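Gamma-glutamyltranspeptidase (Streptomyces lincolnensis, PDB 6J3I) belongs to the LmbA-like homologues of gamma-glutamyltranspeptidase and probably works as an Ntn-type enzyme that cleaves or transfers part of a small-molecule substrate. Local coordinates at residues N35-A40 with R120-K125; E60-L65 with T481-S486; E71-C76 with Y257-T262; W276-V281 with D504-W509; M433-P438 with P485-R490. The protein carries 1 engineered substitution. All coordinates share one frame; numbering follows the deposited sequence.

Interaction 1: N35-A40 with R120-K125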
# COMPACT_ATOMS: atom_id res chain seq x y z
N ASN A 35 2.80 2.21 23.04
CA ASN A 35 1.51 1.68 22.55
C ASN A 35 1.59 1.27 21.07
O ASN A 35 2.66 1.34 20.46
CB ASN A 35 0.34 2.65 22.86
CG ASN A 35 0.41 3.96 22.09
OD1 ASN A 35 1.00 4.05 21.02
ND2 ASN A 35 -0.23 4.99 22.63
N ALA A 36 0.47 0.82 20.50
CA ALA A 36 0.44 0.37 19.11
C ALA A 36 0.90 1.43 18.10
O ALA A 36 1.53 1.10 17.09
CB ALA A 36 -0.96 -0.10 18.75
N TYR A 37 0.59 2.69 18.39
CA TYR A 37 0.88 3.82 17.50
C TYR A 37 2.36 4.21 17.59
O TYR A 37 3.00 4.45 16.58
CB TYR A 37 -0.09 4.98 17.82
CG TYR A 37 -1.53 4.49 17.87
CD1 TYR A 37 -2.10 3.86 16.77
CD2 TYR A 37 -2.28 4.54 19.04
CE1 TYR A 37 -3.39 3.35 16.80
CE2 TYR A 37 -3.58 4.04 19.09
CZ TYR A 37 -4.12 3.44 17.96
OH TYR A 37 -5.40 2.92 17.97
N ASP A 38 2.90 4.22 18.81
CA ASP A 38 4.35 4.35 18.98
C ASP A 38 5.07 3.28 18.16
O ASP A 38 6.04 3.55 17.46
CB ASP A 38 4.75 4.20 20.46
CG ASP A 38 4.18 5.28 21.34
OD1 ASP A 38 4.38 6.47 21.04
OD2 ASP A 38 3.54 4.95 22.37
N ALA A 39 4.57 2.06 18.24
CA ALA A 39 5.22 0.91 17.64
C ALA A 39 5.21 0.95 16.13
O ALA A 39 6.21 0.64 15.49
CB ALA A 39 4.56 -0.36 18.11
N ALA A 40 4.06 1.31 15.57
CA ALA A 40 3.91 1.47 14.13
C ALA A 40 4.84 2.54 13.56
O ALA A 40 5.49 2.33 12.53
CB ALA A 40 2.46 1.80 13.80
N ARG A 120 1.83 12.22 17.62
CA ARG A 120 1.51 13.31 18.54
C ARG A 120 0.09 13.23 19.11
O ARG A 120 -0.11 13.55 20.28
CB ARG A 120 1.89 14.67 17.92
CG ARG A 120 0.97 15.87 18.09
CD ARG A 120 0.27 16.14 16.76
NE ARG A 120 -0.12 17.53 16.59
CZ ARG A 120 -1.33 17.96 16.24
NH1 ARG A 120 -1.53 19.26 16.10
NH2 ARG A 120 -2.34 17.12 16.02
N ASP A 121 -0.88 12.75 18.32
CA ASP A 121 -2.28 12.62 18.77
C ASP A 121 -2.57 11.31 19.52
O ASP A 121 -3.44 11.28 20.39
CB ASP A 121 -3.27 12.70 17.59
CG ASP A 121 -3.28 14.05 16.91
OD1 ASP A 121 -2.76 15.03 17.48
OD2 ASP A 121 -3.84 14.14 15.79
N HIS A 122 -1.88 10.24 19.13
CA HIS A 122 -2.14 8.91 19.70
C HIS A 122 -0.94 8.20 20.31
O HIS A 122 -1.08 7.14 20.89
CB HIS A 122 -2.78 8.00 18.65
CG HIS A 122 -4.02 8.56 18.04
ND1 HIS A 122 -5.28 8.31 18.54
CD2 HIS A 122 -4.19 9.36 16.96
CE1 HIS A 122 -6.18 8.93 17.79
NE2 HIS A 122 -5.54 9.58 16.83
N GLY A 123 0.24 8.80 20.19
CA GLY A 123 1.45 8.20 20.75
C GLY A 123 1.72 8.67 22.17
O GLY A 123 1.10 9.62 22.66
N THR A 124 2.67 7.99 22.80
CA THR A 124 3.20 8.33 24.13
C THR A 124 4.72 8.51 24.17
O THR A 124 5.24 9.06 25.14
CB THR A 124 2.85 7.23 25.16
OG1 THR A 124 3.58 6.03 24.87
CG2 THR A 124 1.34 6.93 25.16
N LYS A 125 5.43 8.05 23.14
CA LYS A 125 6.88 8.15 23.10
C LYS A 125 7.35 9.36 22.29
O LYS A 125 6.63 9.84 21.40
CB LYS A 125 7.50 6.85 22.58
CG LYS A 125 7.32 5.68 23.54
CD LYS A 125 8.29 4.53 23.29
CE LYS A 125 9.36 4.43 24.38
NZ LYS A 125 8.82 3.83 25.63
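Asp38 grips the turn Gly123-Lys125 with both carboxylate oxygens, and here the contact is tightest. Its OD1 accepts from Thr124 N (2.9 Å) on the syn lone pair and from Lys125 N (2.8 Å) from above the carboxylate plane. Asp38 OD2 takes the hydroxyl of Thr124, whose OG1 lies 2.7 Å away on the syn side but 29° out of the plane. The anti lone pair of the same OD2 meets Asn35 N at 2.9 Å in a nearly straight bond, and these four donors fix the carboxylate's rotation. Asn35 turns CG between its backbone N and carbonyl carbon (chi1 67°), which folds OD1 back to accept from Asp38 N while ND2 donates to His122 O at 2.9 Å. Tyr37 lays a ring edge against His122 O, and its face receives the edge of the imidazole in a T-shaped pair (centroids 5.5 Å apart). The outer side is looser: Thr124, exposed to solvent, adds just its CG2 beside Asn35 ND2 beyond the bonds of its N and OG1, and Lys125 leads its bent chain away to a salt bridge with Asp32. Putting an alanine in place of Asp38 would probably leave the amides of Thr124 and Lys125 without their acceptor and let the turn drift from the helix. Asn35, as N-cap, and Asp38 form a capping box that starts helix 36-50 and also binds the chain leaving helix 111-122.

Interaction 2: E60-L65 with T481-S486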
# COMPACT_ATOMS: atom_id res chain seq x y z
N GLU A 60 4.12 7.64 0.72
CA GLU A 60 2.77 7.91 1.21
C GLU A 60 2.30 6.75 2.07
O GLU A 60 2.90 5.69 2.06
CB GLU A 60 1.80 8.14 0.04
CG GLU A 60 1.98 7.21 -1.16
CD GLU A 60 2.90 7.75 -2.26
OE1 GLU A 60 3.60 6.92 -2.89
OE2 GLU A 60 2.91 8.98 -2.54
N VAL A 61 1.22 6.98 2.82
CA VAL A 61 0.68 5.97 3.73
C VAL A 61 -0.77 6.27 4.15
O VAL A 61 -1.04 7.34 4.70
CB VAL A 61 1.57 5.79 4.99
CG1 VAL A 61 1.61 7.05 5.84
CG2 VAL A 61 1.12 4.59 5.82
N PRO A 62 -1.71 5.34 3.88
CA PRO A 62 -2.97 5.30 4.62
C PRO A 62 -2.80 4.52 5.92
O PRO A 62 -2.15 3.47 5.93
CB PRO A 62 -3.93 4.56 3.67
CG PRO A 62 -3.17 4.21 2.45
CD PRO A 62 -1.72 4.41 2.74
N ILE A 63 -3.38 5.04 7.00
CA ILE A 63 -3.37 4.41 8.32
C ILE A 63 -4.81 4.32 8.78
O ILE A 63 -5.54 5.31 8.72
CB ILE A 63 -2.57 5.26 9.35
CG1 ILE A 63 -1.22 5.69 8.76
CG2 ILE A 63 -2.41 4.49 10.67
CD1 ILE A 63 -0.42 6.62 9.64
N LEU A 64 -5.23 3.13 9.19
CA LEU A 64 -6.49 2.93 9.89
C LEU A 64 -6.12 2.72 11.35
O LEU A 64 -5.26 1.89 11.65
CB LEU A 64 -7.21 1.68 9.36
CG LEU A 64 -8.03 1.79 8.07
CD1 LEU A 64 -8.29 0.40 7.51
CD2 LEU A 64 -9.36 2.50 8.31
N LEU A 65 -6.75 3.48 12.25
CA LEU A 65 -6.53 3.30 13.68
C LEU A 65 -7.84 3.00 14.37
O LEU A 65 -8.87 3.60 14.05
CB LEU A 65 -5.82 4.50 14.31
CG LEU A 65 -6.39 5.88 13.99
CD1 LEU A 65 -6.25 6.82 15.18
CD2 LEU A 65 -5.71 6.47 12.75
N THR A 481 -5.01 5.90 -5.27
CA THR A 481 -3.88 5.13 -4.81
C THR A 481 -4.26 3.69 -4.54
O THR A 481 -5.36 3.41 -4.06
CB THR A 481 -3.24 5.80 -3.57
OG1 THR A 481 -2.04 5.10 -3.23
CG2 THR A 481 -4.17 5.84 -2.36
N THR A 482 -3.34 2.78 -4.85
CA THR A 482 -3.50 1.36 -4.57
C THR A 482 -3.37 0.99 -3.09
O THR A 482 -3.70 -0.12 -2.71
CB THR A 482 -2.44 0.53 -5.31
OG1 THR A 482 -1.13 1.01 -4.96
CG2 THR A 482 -2.64 0.62 -6.81
N LEU A 483 -2.87 1.92 -2.27
CA LEU A 483 -2.56 1.63 -0.87
C LEU A 483 -3.82 1.52 -0.04
O LEU A 483 -4.60 2.46 0.04
CB LEU A 483 -1.64 2.72 -0.29
CG LEU A 483 -0.37 3.00 -1.10
CD1 LEU A 483 0.52 4.00 -0.38
CD2 LEU A 483 0.39 1.72 -1.43
N THR A 484 -4.00 0.38 0.61
CA THR A 484 -5.30 0.01 1.13
C THR A 484 -5.26 -0.96 2.33
O THR A 484 -5.46 -2.18 2.19
CB THR A 484 -6.20 -0.50 -0.02
OG1 THR A 484 -7.49 -0.80 0.50
CG2 THR A 484 -5.60 -1.74 -0.71
N PRO A 485 -5.02 -0.42 3.54
CA PRO A 485 -5.11 -1.25 4.74
C PRO A 485 -6.56 -1.55 5.13
O PRO A 485 -7.49 -1.00 4.54
CB PRO A 485 -4.42 -0.40 5.81
CG PRO A 485 -4.64 1.00 5.36
CD PRO A 485 -4.78 1.00 3.87
N SER A 486 -6.72 -2.41 6.13
CA SER A 486 -8.02 -2.93 6.54
C SER A 486 -8.12 -3.10 8.05
O SER A 486 -7.15 -3.50 8.70
CB SER A 486 -8.28 -4.29 5.90
OG SER A 486 -8.28 -4.23 4.49
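Pro62 sits against Leu483 and Pro485 in a first shell of apolar side chains and backbone carbonyl oxygens, without hydrogen bonds between the two segments. Pro62 CD lies 3.5 Å from Leu483 CB, the two side chains crossing at about a right angle, while Pro62 CG approaches Leu483 O at 3.3 Å. On the next step Pro62 CB meets Pro485 CD at 3.7 Å, and CG of Pro485 rests near the carbonyl oxygen of Pro62. Leu64 reaches further along with one branch: its CD1 touches Pro485 O at 3.4 Å and Ser486 CA at 3.5 Å. At the other end Leu483 holds CG beside its own backbone N (chi1 -53°), which sends CD1 to Glu60 CG, 3.6 Å away. The touching parts run almost in the same direction, 11° apart, with Pro62 nearest Leu483 and Leu64 nearest Pro485 along the backbones.

Further out, strand 61-66 is fixed by backbone bonds from Leu64 to Ala435 and from Ile63 and Leu65 to Leu75 and Arg73, and the Glu60 carboxylate is drawn off to Arg459. Segment 481-486 is pinned by Lys272, which bonds Pro485 O and Ser486 OG. Strand 61-66 and the chain entering strand 486-490 thus face each other without pairing, consistent with the layered beta-sheet core of the alpha-beta-beta-alpha Ntn-hydrolase fold.

Interaction 3: E71-C76 with Y257-T262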
# COMPACT_ATOMS: atom_id res chain seq x y z
N GLU A 71 -13.72 5.45 18.07
CA GLU A 71 -14.08 5.30 16.66
C GLU A 71 -12.91 4.81 15.81
O GLU A 71 -11.76 5.24 16.00
CB GLU A 71 -14.58 6.64 16.10
N VAL A 72 -13.22 3.91 14.87
CA VAL A 72 -12.31 3.57 13.78
C VAL A 72 -12.14 4.81 12.91
O VAL A 72 -13.13 5.44 12.50
CB VAL A 72 -12.82 2.39 12.94
CG1 VAL A 72 -11.96 2.17 11.69
CG2 VAL A 72 -12.81 1.13 13.78
N ARG A 73 -10.89 5.14 12.61
CA ARG A 73 -10.55 6.40 11.95
C ARG A 73 -9.43 6.18 10.93
O ARG A 73 -8.56 5.34 11.13
CB ARG A 73 -10.16 7.43 13.01
CG ARG A 73 -10.33 8.87 12.58
CD ARG A 73 -11.76 9.39 12.68
NE ARG A 73 -11.74 10.86 12.52
CZ ARG A 73 -12.65 11.61 11.89
NH1 ARG A 73 -13.74 11.09 11.32
NH2 ARG A 73 -12.46 12.92 11.83
N VAL A 74 -9.50 6.93 9.83
CA VAL A 74 -8.49 6.91 8.78
C VAL A 74 -7.57 8.10 8.99
O VAL A 74 -8.03 9.20 9.27
CB VAL A 74 -9.13 6.95 7.37
CG1 VAL A 74 -8.09 7.19 6.27
CG2 VAL A 74 -9.89 5.66 7.09
N LEU A 75 -6.26 7.88 8.86
CA LEU A 75 -5.29 8.97 8.78
C LEU A 75 -4.67 8.94 7.39
O LEU A 75 -3.93 8.00 7.05
CB LEU A 75 -4.23 8.87 9.87
CG LEU A 75 -3.09 9.91 9.89
CD1 LEU A 75 -3.53 11.34 9.61
CD2 LEU A 75 -2.39 9.86 11.25
N CYS A 76 -4.98 9.98 6.62
CA CYS A 76 -4.63 10.05 5.22
C CYS A 76 -3.26 10.67 5.04
O CYS A 76 -3.11 11.89 5.11
CB CYS A 76 -5.63 10.89 4.45
SG CYS A 76 -5.10 11.17 2.75
N TYR A 257 -7.31 13.57 8.98
CA TYR A 257 -8.18 12.50 9.48
C TYR A 257 -9.48 12.44 8.70
O TYR A 257 -9.97 13.45 8.20
CB TYR A 257 -8.51 12.73 10.95
CG TYR A 257 -7.34 12.49 11.87
CD1 TYR A 257 -6.89 11.20 12.14
CD2 TYR A 257 -6.67 13.55 12.46
CE1 TYR A 257 -5.81 10.98 12.98
CE2 TYR A 257 -5.59 13.34 13.31
CZ TYR A 257 -5.17 12.05 13.57
OH TYR A 257 -4.10 11.84 14.42
N GLU A 258 -10.05 11.24 8.60
CA GLU A 258 -11.39 11.11 8.07
C GLU A 258 -12.03 9.80 8.50
O GLU A 258 -11.35 8.89 9.00
CB GLU A 258 -11.43 11.28 6.54
CG GLU A 258 -10.15 10.91 5.81
CD GLU A 258 -10.30 10.96 4.30
OE1 GLU A 258 -10.90 10.03 3.73
OE2 GLU A 258 -9.81 11.92 3.69
N ALA A 259 -13.35 9.73 8.33
CA ALA A 259 -14.11 8.52 8.60
C ALA A 259 -13.74 7.47 7.58
O ALA A 259 -13.40 7.81 6.44
CB ALA A 259 -15.60 8.81 8.52
N PRO A 260 -13.79 6.19 7.96
CA PRO A 260 -13.56 5.16 6.97
C PRO A 260 -14.76 4.99 6.06
O PRO A 260 -15.84 5.48 6.36
CB PRO A 260 -13.38 3.90 7.82
CG PRO A 260 -14.14 4.18 9.07
CD PRO A 260 -13.93 5.64 9.32
N ALA A 261 -14.54 4.31 4.94
CA ALA A 261 -15.62 3.68 4.21
C ALA A 261 -15.78 2.33 4.88
O ALA A 261 -14.78 1.65 5.13
CB ALA A 261 -15.27 3.52 2.75
N THR A 262 -17.02 1.95 5.16
CA THR A 262 -17.35 0.72 5.87
C THR A 262 -18.43 -0.04 5.11
O THR A 262 -19.19 0.56 4.35
CB THR A 262 -17.87 0.99 7.30
OG1 THR A 262 -19.16 1.61 7.23
CG2 THR A 262 -16.93 1.91 8.08
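Val74 and Glu258 are joined by two backbone bonds, Val74 N to Glu258 O at 2.8 Å and Glu258 N to Val74 O at 2.9 Å, the pattern of an antiparallel hydrogen-bonded pair. Leu75 and Tyr257 follow as a non-hydrogen-bonded pair, and Tyr257 CA adds a CH...O contact to Val74 O at 3.3 Å. Bridge pairing ends at Glu258, before the short break at Ala259 and Pro260. Beyond that loop the chain resumes through a backbone bond from Ala261 to Lys272, so this one strand passes from the partner 73-77 to the partner 268-272, linking two parts of the antiparallel beta core.

A CH-pi contact joins Leu75 to the Tyr257 ring: CG is anti to the backbone N (chi1 178°), and CD1 stands over the ring, 4.2 Å from its centroid and 16° off the normal. The Tyr257 hydroxyl bonds Asp121. Flat packing of another kind involves Arg73, whose chain bends at chi2 and brings the guanidinium back over the opposite backbone, with Glu258 CA above its centre. Its NH1 comes 3.3 Å from Ala259 N, but both are donors and do not bond.

Apolar packing is carried by Pro260, which meets Val72 CG1 through its CG at 4.0 Å and Val74 CG2 through its CB at 4.0 Å. The carboxylate of Glu258 points its charge elsewhere, to Arg478 and the indole NH of Trp276.

Interaction 4: W276-V281 with D504-W509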
# COMPACT_ATOMS: atom_id res chain seq x y z
N TRP A 276 -10.65 7.88 -2.70
CA TRP A 276 -9.32 8.36 -3.12
C TRP A 276 -8.24 7.27 -3.10
O TRP A 276 -7.13 7.48 -3.61
CB TRP A 276 -8.87 9.57 -2.29
CG TRP A 276 -8.89 9.36 -0.81
CD1 TRP A 276 -9.91 9.68 0.03
CD2 TRP A 276 -7.85 8.81 0.00
NE1 TRP A 276 -9.58 9.35 1.32
CE2 TRP A 276 -8.32 8.82 1.34
CE3 TRP A 276 -6.57 8.31 -0.26
CZ2 TRP A 276 -7.55 8.34 2.42
CZ3 TRP A 276 -5.80 7.83 0.81
CH2 TRP A 276 -6.30 7.86 2.13
N SER A 277 -8.55 6.14 -2.48
CA SER A 277 -7.79 4.90 -2.57
C SER A 277 -8.66 3.86 -3.24
O SER A 277 -9.86 4.07 -3.40
CB SER A 277 -7.41 4.40 -1.18
OG SER A 277 -8.52 3.78 -0.53
N GLN A 278 -8.08 2.71 -3.57
CA GLN A 278 -8.88 1.58 -4.04
C GLN A 278 -9.65 0.87 -2.92
O GLN A 278 -10.44 -0.00 -3.19
CB GLN A 278 -8.03 0.56 -4.81
CG GLN A 278 -7.01 -0.23 -4.00
CD GLN A 278 -6.36 -1.37 -4.78
OE1 GLN A 278 -5.19 -1.71 -4.57
NE2 GLN A 278 -7.12 -1.97 -5.70
N GLY A 279 -9.42 1.24 -1.66
CA GLY A 279 -10.08 0.61 -0.50
C GLY A 279 -11.51 0.12 -0.64
O GLY A 279 -11.82 -1.03 -0.30
N PRO A 280 -12.39 0.99 -1.15
CA PRO A 280 -13.75 0.58 -1.38
C PRO A 280 -13.99 -0.55 -2.38
O PRO A 280 -15.10 -1.08 -2.37
CB PRO A 280 -14.41 1.88 -1.84
CG PRO A 280 -13.70 2.92 -1.06
CD PRO A 280 -12.27 2.46 -1.10
N VAL A 281 -13.03 -0.94 -3.23
CA VAL A 281 -13.24 -2.15 -4.09
C VAL A 281 -13.44 -3.42 -3.29
O VAL A 281 -14.17 -4.30 -3.72
CB VAL A 281 -12.16 -2.53 -5.16
CG1 VAL A 281 -12.70 -2.33 -6.57
CG2 VAL A 281 -10.82 -1.86 -4.98
N ASP A 504 -2.40 -3.41 -7.50
CA ASP A 504 -3.78 -3.78 -7.84
C ASP A 504 -4.20 -5.16 -7.37
O ASP A 504 -5.36 -5.53 -7.52
CB ASP A 504 -4.02 -3.68 -9.35
CG ASP A 504 -3.77 -2.30 -9.90
OD1 ASP A 504 -4.30 -1.32 -9.35
OD2 ASP A 504 -3.04 -2.20 -10.91
N GLN A 505 -3.27 -5.94 -6.82
CA GLN A 505 -3.62 -7.17 -6.11
C GLN A 505 -4.04 -6.96 -4.65
O GLN A 505 -4.62 -7.87 -4.05
CB GLN A 505 -2.47 -8.16 -6.16
CG GLN A 505 -2.26 -8.79 -7.54
CD GLN A 505 -1.36 -7.96 -8.44
OE1 GLN A 505 -0.16 -7.86 -8.21
NE2 GLN A 505 -1.94 -7.39 -9.49
N GLN A 506 -3.79 -5.79 -4.09
CA GLN A 506 -3.94 -5.56 -2.65
C GLN A 506 -5.32 -5.91 -2.12
O GLN A 506 -5.43 -6.73 -1.20
CB GLN A 506 -3.60 -4.12 -2.28
CG GLN A 506 -2.11 -3.87 -2.18
CD GLN A 506 -1.76 -2.57 -1.49
OE1 GLN A 506 -0.84 -1.86 -1.92
NE2 GLN A 506 -2.44 -2.27 -0.40
N ASP A 507 -6.36 -5.32 -2.70
CA ASP A 507 -7.75 -5.62 -2.30
C ASP A 507 -8.38 -6.82 -3.03
O ASP A 507 -9.59 -7.07 -2.89
CB ASP A 507 -8.64 -4.37 -2.41
CG ASP A 507 -8.53 -3.46 -1.19
OD1 ASP A 507 -8.40 -3.96 -0.06
OD2 ASP A 507 -8.60 -2.23 -1.37
N GLN A 508 -7.57 -7.57 -3.78
CA GLN A 508 -7.96 -8.89 -4.26
C GLN A 508 -7.52 -9.93 -3.23
O GLN A 508 -8.35 -10.68 -2.69
CB GLN A 508 -7.34 -9.19 -5.63
CG GLN A 508 -7.58 -8.11 -6.67
CD GLN A 508 -7.17 -8.56 -8.07
OE1 GLN A 508 -7.52 -9.67 -8.50
NE2 GLN A 508 -6.43 -7.71 -8.78
N TRP A 509 -6.22 -9.97 -2.96
CA TRP A 509 -5.67 -10.88 -1.95
C TRP A 509 -6.33 -10.71 -0.59
O TRP A 509 -6.61 -11.70 0.08
CB TRP A 509 -4.16 -10.70 -1.81
CG TRP A 509 -3.39 -11.11 -2.99
CD1 TRP A 509 -3.70 -12.11 -3.87
CD2 TRP A 509 -2.15 -10.56 -3.44
NE1 TRP A 509 -2.74 -12.20 -4.84
CE2 TRP A 509 -1.77 -11.27 -4.60
CE3 TRP A 509 -1.32 -9.53 -2.97
CZ2 TRP A 509 -0.59 -10.98 -5.31
CZ3 TRP A 509 -0.14 -9.25 -3.68
CH2 TRP A 509 0.21 -9.97 -4.83
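Gln278 places CG between its backbone N and carbonyl carbon (chi1 69°) and then runs out straight, which carries its amide across to Gln506 and past Asp507. Asp507, with chi1 at -83°, keeps CG beside its own backbone N and sends OD2 back along the glutamine, the two side chains passing in opposite directions. Gln278 CG lies 3.7 Å from Asp507 OD2, and the amide and carboxylate planes stand 66° apart. Gly279 CA comes within 3.3 Å of the same Asp507 OD2. The far end of Gln278 settles next to Gln506 CB, the two glutamines crossing at about a right angle.

Each side is braced from within. Ser277 OG accepts from Gly279 N at 2.9 Å, an ST turn, and Gln508 NE2 donates to Asp504 O at 2.7 Å. Asp507 has its own charge partner in Lys272, through OD1, while its OD2 bonds the hydroxyl of Thr484; Gln278 is tied to Thr481 through the backbone. With an alanine in place of Gln278, Asp507 and Gln506 CB would probably lose the chain packed along them, and a gap is likely to open between the segments.

The contact joins the turn leading into helix 280-288 to the first part of helix 506-519. In gamma-glutamyltranspeptidases the glycine-rich loop just ahead of the latter helix supplies the oxyanion hole, so this buried packing probably lies close to the active site.

Interaction 5: M433-P438 with P485-R490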
# COMPACT_ATOMS: atom_id res chain seq x y z
N MET A 433 -5.55 -0.85 18.06
CA MET A 433 -5.09 -1.41 16.79
C MET A 433 -4.71 -0.36 15.75
O MET A 433 -5.30 0.74 15.70
CB MET A 433 -6.14 -2.35 16.22
CG MET A 433 -6.53 -3.46 17.16
SD MET A 433 -7.95 -4.35 16.51
CE MET A 433 -7.11 -5.74 15.76
N VAL A 434 -3.72 -0.70 14.93
CA VAL A 434 -3.34 0.05 13.73
C VAL A 434 -3.12 -0.91 12.57
O VAL A 434 -2.71 -2.05 12.77
CB VAL A 434 -1.98 0.78 13.84
CG1 VAL A 434 -2.08 2.18 13.25
CG2 VAL A 434 -1.45 0.81 15.26
N ALA A 435 -3.36 -0.41 11.37
CA ALA A 435 -2.98 -1.12 10.15
C ALA A 435 -2.59 -0.07 9.11
O ALA A 435 -3.36 0.86 8.83
CB ALA A 435 -4.12 -1.98 9.64
N ALA A 436 -1.38 -0.20 8.55
CA ALA A 436 -0.84 0.79 7.62
C ALA A 436 -0.15 0.11 6.45
O ALA A 436 0.54 -0.89 6.63
CB ALA A 436 0.14 1.71 8.34
N THR A 437 -0.33 0.66 5.25
CA THR A 437 0.42 0.18 4.08
C THR A 437 1.19 1.36 3.48
O THR A 437 0.68 2.06 2.61
CB THR A 437 -0.43 -0.65 3.07
OG1 THR A 437 -0.19 -0.24 1.72
CG2 THR A 437 -1.88 -0.53 3.36
N PRO A 438 2.41 1.60 4.01
CA PRO A 438 3.29 2.62 3.44
C PRO A 438 3.98 2.14 2.17
O PRO A 438 4.29 0.95 2.03
CB PRO A 438 4.32 2.87 4.56
CG PRO A 438 4.37 1.60 5.31
CD PRO A 438 3.00 1.00 5.22
N PRO A 485 -5.02 -0.42 3.54
CA PRO A 485 -5.11 -1.25 4.74
C PRO A 485 -6.56 -1.55 5.13
O PRO A 485 -7.49 -1.00 4.54
CB PRO A 485 -4.42 -0.40 5.81
CG PRO A 485 -4.64 1.00 5.36
CD PRO A 485 -4.78 1.00 3.87
N SER A 486 -6.72 -2.41 6.13
CA SER A 486 -8.02 -2.93 6.54
C SER A 486 -8.12 -3.10 8.05
O SER A 486 -7.15 -3.50 8.70
CB SER A 486 -8.28 -4.29 5.90
OG SER A 486 -8.28 -4.23 4.49
N ILE A 487 -9.31 -2.82 8.59
CA ILE A 487 -9.67 -3.16 9.96
C ILE A 487 -11.07 -3.75 9.93
O ILE A 487 -12.01 -3.10 9.47
CB ILE A 487 -9.64 -1.95 10.93
CG1 ILE A 487 -8.19 -1.61 11.29
CG2 ILE A 487 -10.44 -2.26 12.21
CD1 ILE A 487 -8.01 -0.44 12.25
N ALA A 488 -11.20 -4.97 10.44
CA ALA A 488 -12.47 -5.69 10.46
C ALA A 488 -13.07 -5.65 11.86
O ALA A 488 -12.36 -5.83 12.85
CB ALA A 488 -12.28 -7.12 10.00
N LEU A 489 -14.38 -5.41 11.91
CA LEU A 489 -15.15 -5.45 13.16
C LEU A 489 -16.05 -6.68 13.14
O LEU A 489 -16.45 -7.14 12.08
CB LEU A 489 -16.00 -4.19 13.34
CG LEU A 489 -15.44 -2.85 12.89
CD1 LEU A 489 -16.46 -1.76 13.19
CD2 LEU A 489 -14.12 -2.54 13.58
N ARG A 490 -16.35 -7.19 14.33
CA ARG A 490 -17.32 -8.27 14.52
C ARG A 490 -18.28 -7.78 15.60
O ARG A 490 -17.85 -7.45 16.71
CB ARG A 490 -16.61 -9.56 14.95
CG ARG A 490 -17.50 -10.77 15.19
CD ARG A 490 -17.94 -11.44 13.90
NE ARG A 490 -18.76 -12.64 14.17
CZ ARG A 490 -20.05 -12.64 14.53
NH1 ARG A 490 -20.74 -11.50 14.67
NH2 ARG A 490 -20.66 -13.80 14.75
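Pro485 opens the segment pressed against Thr437, whose CG2 lies 3.1 Å from Pro485 N and 3.3 Å from Pro485 CD, the two side chains crossing at about a right angle. Thr437 holds chi1 at 134°, off the staggered positions, and this turns the methyl onto the proline ring. Pro485 CB also rests 3.4 Å from Ala435 O and 4.2 Å from Ala435 CB. Ser486 contributes backbone: its O meets Ala435 CB at 3.5 Å, while its side chain points away.

The touching parts run nearly antiparallel, 167° apart, yet they meet by side-chain and backbone packing, without strand pairing. Strand 433-436 takes its backbone partners from 61-66 and 424-428, and Ala435 of that strand packs on Pro485 and Ile487, at the start of strand 486-490, in keeping with the stacked sheets of an Ntn-hydrolase sandwich.

Ile487 comes next and directs its side chain to the same alanine, CG1 standing 4.4 Å from Ala435 CB, a looser apolar touch; it also packs on Leu64. Further along, the strand leaves 433-438 behind, and Leu489 turns to Val72, Thr269 and Cys271.

Overall arrangement
Interactions 2, 3 and 5 lie in the beta core: strand 61-66 runs between strands 73-77 and 433-436, and the centres of interactions 3 and 5 lie about 10 and 8 Å from that of interaction 2, which shares Pro485 and Ser486 with interaction 5. Interaction 4 stands about 10 Å from interaction 2 at the helical side, joined by Thr484 to Asp507. Interaction 1 lies further out, about 15 Å from interaction 5 and 26 Å from interaction 4 between centres, yet it touches the core through Tyr37 on Met433 and Asp121 on Tyr257. Along the chain, interaction 1 crosses interactions 2 and 3, weaving early helices, central strands and late segments into one compact body.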